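Local structure of cytochrome P450 RhF (Acinetobacter radioresistens, 6RO8) at residues 174-186 with 231-243. The protein is the heme domain of a cytochrome P450, and probably uses its heme iron to insert oxygen into bound substrates as a monooxygenase. Residues are numbered along the deposited sequence; the frame is centred on the assembly and turned at random.
Sequences MVALHFLGVPEDD and MKNNPEGKGWMYD
Phe179 and Trp240 meet through both backbone and side chain, and together they illustrate how the end of one helix can be joined to the start of another. The amide N of Trp240 donates to Phe179 O over 2.9 Å in a fairly straight bond (162°). It uses a carbonyl in the last turn of helix 170-179 and an amide in the first turn of helix 240-250. Beside it the two rings meet obliquely, their planes at 47°, with Phe179 CE2 3.8 Å from both CE3 and CB of Trp240. In both residues the first torsion turns the ring away from the backbone N (chi1 179° in Phe179), which sends both rings to the same side of the hydrogen bond.

Leu180 extends this apolar patch: its CD2 sits at the indole edge, 3.8 Å from Trp240 CE3, and also reaches Met241 CG, whose side chain runs alongside in the same direction. The backbones close up where two glycines face each other; neither carries a side chain, and the CA atoms of Gly181 and Gly239 are 3.9 Å apart. Beyond them, Gly181 O approaches Tyr242 CE2 at 3.2 Å and Met231 SD at 3.5 Å, while Val182 CG2 rests against the same sulfur. Gly237 CA lies over one face of the Tyr242 ring, backing it from within its own segment.

Farther out, Phe132 meets both aromatic rings, edge-to-face with Trp240, and Ile267 of helix 257-270 packs on Leu180 and Trp240. Phe179 and Trp240 both touch the heme, so this junction between helices forms part of the wall of the heme pocket in the mainly helical cytochrome P450 fold.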
# COMPACT_ATOMS: atom_id res chain seq x y z
N MET A 174 11.43 -6.19 -8.80
CA MET A 174 12.54 -5.86 -9.68
C MET A 174 12.48 -4.41 -10.16
O MET A 174 13.49 -3.70 -10.17
CB MET A 174 12.56 -6.79 -10.87
CG MET A 174 13.36 -8.02 -10.67
SD MET A 174 12.99 -9.04 -12.09
CE MET A 174 11.63 -10.02 -11.47
N VAL A 175 11.30 -3.97 -10.59
CA VAL A 175 11.13 -2.59 -11.01
C VAL A 175 11.56 -1.64 -9.89
O VAL A 175 12.34 -0.70 -10.10
CB VAL A 175 9.67 -2.36 -11.46
CG1 VAL A 175 9.39 -0.89 -11.70
CG2 VAL A 175 9.39 -3.19 -12.74
N ALA A 176 11.10 -1.93 -8.66
CA ALA A 176 11.43 -1.09 -7.51
C ALA A 176 12.94 -0.99 -7.31
O ALA A 176 13.51 0.12 -7.29
CB ALA A 176 10.76 -1.63 -6.25
N LEU A 177 13.60 -2.13 -7.13
CA LEU A 177 15.06 -2.15 -7.03
C LEU A 177 15.69 -1.29 -8.11
O LEU A 177 16.58 -0.49 -7.84
CB LEU A 177 15.58 -3.58 -7.13
CG LEU A 177 15.07 -4.48 -6.03
CD1 LEU A 177 15.48 -5.91 -6.32
CD2 LEU A 177 15.65 -4.00 -4.75
N HIS A 178 15.20 -1.42 -9.35
CA HIS A 178 15.78 -0.68 -10.46
C HIS A 178 15.48 0.81 -10.36
O HIS A 178 16.35 1.64 -10.63
CB HIS A 178 15.29 -1.24 -11.79
CG HIS A 178 16.06 -0.76 -12.97
ND1 HIS A 178 17.35 -1.15 -13.22
CD2 HIS A 178 15.72 0.09 -13.96
CE1 HIS A 178 17.78 -0.56 -14.32
NE2 HIS A 178 16.81 0.20 -14.79
N PHE A 179 14.25 1.17 -9.98
CA PHE A 179 13.93 2.57 -9.77
C PHE A 179 14.81 3.17 -8.67
O PHE A 179 15.38 4.26 -8.84
CB PHE A 179 12.45 2.71 -9.42
CG PHE A 179 12.02 4.13 -9.16
CD1 PHE A 179 11.87 5.03 -10.22
CD2 PHE A 179 11.75 4.55 -7.87
CE1 PHE A 179 11.46 6.33 -9.98
CE2 PHE A 179 11.35 5.85 -7.62
CZ PHE A 179 11.20 6.75 -8.68
N LEU A 180 14.90 2.50 -7.52
CA LEU A 180 15.89 2.87 -6.52
C LEU A 180 17.27 2.52 -7.07
O LEU A 180 17.42 1.95 -8.14
CB LEU A 180 15.60 2.15 -5.21
CG LEU A 180 14.13 2.30 -4.75
CD1 LEU A 180 13.75 1.30 -3.67
CD2 LEU A 180 13.88 3.71 -4.25
N GLY A 181 18.30 2.89 -6.36
CA GLY A 181 19.55 2.47 -6.98
C GLY A 181 20.10 1.17 -6.41
O GLY A 181 21.31 1.05 -6.21
N VAL A 182 19.22 0.21 -6.15
CA VAL A 182 19.49 -0.87 -5.20
C VAL A 182 19.76 -2.15 -5.97
O VAL A 182 18.90 -2.61 -6.73
CB VAL A 182 18.32 -1.05 -4.22
CG1 VAL A 182 18.54 -2.29 -3.36
CG2 VAL A 182 18.16 0.19 -3.35
N PRO A 183 20.92 -2.79 -5.77
CA PRO A 183 21.27 -3.98 -6.56
C PRO A 183 20.44 -5.18 -6.15
O PRO A 183 20.35 -5.52 -4.97
CB PRO A 183 22.76 -4.20 -6.24
CG PRO A 183 23.20 -3.01 -5.47
CD PRO A 183 21.99 -2.43 -4.82
N GLU A 184 19.83 -5.83 -7.14
CA GLU A 184 19.11 -7.06 -6.90
C GLU A 184 20.02 -8.07 -6.23
O GLU A 184 21.20 -8.18 -6.57
CB GLU A 184 18.59 -7.64 -8.22
CG GLU A 184 18.17 -6.58 -9.24
CD GLU A 184 17.86 -7.17 -10.61
OE1 GLU A 184 18.63 -8.05 -11.07
OE2 GLU A 184 16.85 -6.74 -11.21
N ASP A 185 19.49 -8.78 -5.25
CA ASP A 185 20.08 -10.07 -4.89
C ASP A 185 18.95 -11.00 -4.49
O ASP A 185 17.94 -11.06 -5.19
CB ASP A 185 21.14 -9.95 -3.79
CG ASP A 185 20.69 -9.13 -2.62
OD1 ASP A 185 19.64 -8.47 -2.71
OD2 ASP A 185 21.42 -9.14 -1.60
N ASP A 186 19.11 -11.75 -3.40
CA ASP A 186 18.12 -12.76 -3.03
C ASP A 186 16.74 -12.13 -2.94
O ASP A 186 16.48 -11.30 -2.06
CB ASP A 186 18.50 -13.45 -1.73
CG ASP A 186 17.86 -14.83 -1.59
OD1 ASP A 186 16.91 -15.12 -2.36
OD2 ASP A 186 18.29 -15.61 -0.71
N MET A 231 26.13 2.13 -1.46
CA MET A 231 25.68 3.17 -2.39
C MET A 231 26.33 4.51 -2.05
O MET A 231 26.75 5.25 -2.96
CB MET A 231 24.16 3.26 -2.37
CG MET A 231 23.48 1.98 -2.85
SD MET A 231 21.67 2.04 -2.84
CE MET A 231 21.45 3.76 -2.44
N LYS A 232 26.44 4.82 -0.76
CA LYS A 232 27.14 6.02 -0.33
C LYS A 232 28.52 6.10 -0.96
O LYS A 232 29.01 7.18 -1.30
CB LYS A 232 27.26 6.04 1.20
CG LYS A 232 26.33 7.01 1.91
CD LYS A 232 26.15 6.62 3.37
CE LYS A 232 25.56 7.74 4.21
NZ LYS A 232 25.04 7.26 5.52
N ASN A 233 29.15 4.94 -1.16
CA ASN A 233 30.50 4.86 -1.68
C ASN A 233 30.56 4.84 -3.19
O ASN A 233 31.66 4.97 -3.74
CB ASN A 233 31.19 3.61 -1.12
CG ASN A 233 31.83 3.86 0.21
OD1 ASN A 233 32.18 5.00 0.54
ND2 ASN A 233 31.97 2.81 1.01
N ASN A 234 29.43 4.69 -3.87
CA ASN A 234 29.40 4.76 -5.33
C ASN A 234 28.56 5.94 -5.79
O ASN A 234 27.39 5.78 -6.15
CB ASN A 234 28.87 3.47 -5.95
CG ASN A 234 29.05 3.45 -7.46
OD1 ASN A 234 29.11 4.48 -8.11
ND2 ASN A 234 29.19 2.25 -8.01
N PRO A 235 29.14 7.15 -5.83
CA PRO A 235 28.41 8.31 -6.36
C PRO A 235 28.18 8.28 -7.87
O PRO A 235 27.46 9.15 -8.38
CB PRO A 235 29.30 9.50 -5.97
CG PRO A 235 30.66 8.95 -5.91
CD PRO A 235 30.51 7.52 -5.41
N GLU A 236 28.76 7.32 -8.61
CA GLU A 236 28.33 7.09 -9.99
C GLU A 236 26.85 6.77 -10.08
O GLU A 236 26.26 6.95 -11.15
CB GLU A 236 29.08 5.92 -10.61
CG GLU A 236 30.57 6.08 -10.77
CD GLU A 236 30.93 6.96 -11.95
OE1 GLU A 236 31.17 8.16 -11.73
OE2 GLU A 236 31.00 6.44 -13.09
N GLY A 237 26.25 6.28 -9.00
CA GLY A 237 25.00 5.56 -9.11
C GLY A 237 23.86 6.42 -9.61
O GLY A 237 23.80 7.64 -9.40
N LYS A 238 22.93 5.77 -10.30
CA LYS A 238 21.65 6.36 -10.63
C LYS A 238 20.54 5.54 -9.98
O LYS A 238 20.64 4.31 -9.90
CB LYS A 238 21.47 6.47 -12.16
CG LYS A 238 20.15 7.16 -12.60
CD LYS A 238 20.02 7.29 -14.14
CE LYS A 238 18.69 7.96 -14.55
NZ LYS A 238 18.58 8.08 -16.07
N GLY A 239 19.52 6.23 -9.51
CA GLY A 239 18.36 5.65 -8.86
C GLY A 239 17.89 6.62 -7.80
O GLY A 239 18.63 7.49 -7.34
N TRP A 240 16.64 6.46 -7.38
CA TRP A 240 16.07 7.42 -6.44
C TRP A 240 16.87 7.49 -5.13
O TRP A 240 17.04 8.58 -4.56
CB TRP A 240 14.63 7.08 -6.15
CG TRP A 240 13.90 8.19 -5.54
CD1 TRP A 240 14.13 9.53 -5.72
CD2 TRP A 240 12.80 8.09 -4.65
NE1 TRP A 240 13.23 10.27 -4.99
CE2 TRP A 240 12.40 9.40 -4.32
CE3 TRP A 240 12.10 7.01 -4.09
CZ2 TRP A 240 11.34 9.66 -3.46
CZ3 TRP A 240 11.06 7.26 -3.23
CH2 TRP A 240 10.68 8.57 -2.93
N MET A 241 17.37 6.35 -4.64
CA MET A 241 18.12 6.39 -3.40
C MET A 241 19.44 7.15 -3.57
O MET A 241 19.86 7.88 -2.67
CB MET A 241 18.37 4.97 -2.88
CG MET A 241 17.15 4.31 -2.24
SD MET A 241 16.39 5.37 -0.99
CE MET A 241 17.80 5.74 0.07
N TYR A 242 20.08 7.01 -4.74
CA TYR A 242 21.25 7.83 -5.04
C TYR A 242 20.91 9.31 -5.06
O TYR A 242 21.75 10.15 -4.70
CB TYR A 242 21.87 7.43 -6.37
CG TYR A 242 22.59 6.11 -6.31
CD1 TYR A 242 23.77 5.97 -5.58
CD2 TYR A 242 22.08 5.01 -6.98
CE1 TYR A 242 24.43 4.74 -5.53
CE2 TYR A 242 22.73 3.78 -6.93
CZ TYR A 242 23.91 3.66 -6.20
OH TYR A 242 24.52 2.43 -6.17
N ASP A 243 19.70 9.66 -5.49
CA ASP A 243 19.29 11.06 -5.42
C ASP A 243 19.26 11.54 -3.97
O ASP A 243 19.82 12.60 -3.64
CB ASP A 243 17.93 11.25 -6.08
CG ASP A 243 17.96 10.92 -7.55
OD1 ASP A 243 19.03 11.04 -8.18
OD2 ASP A 243 16.90 10.52 -8.08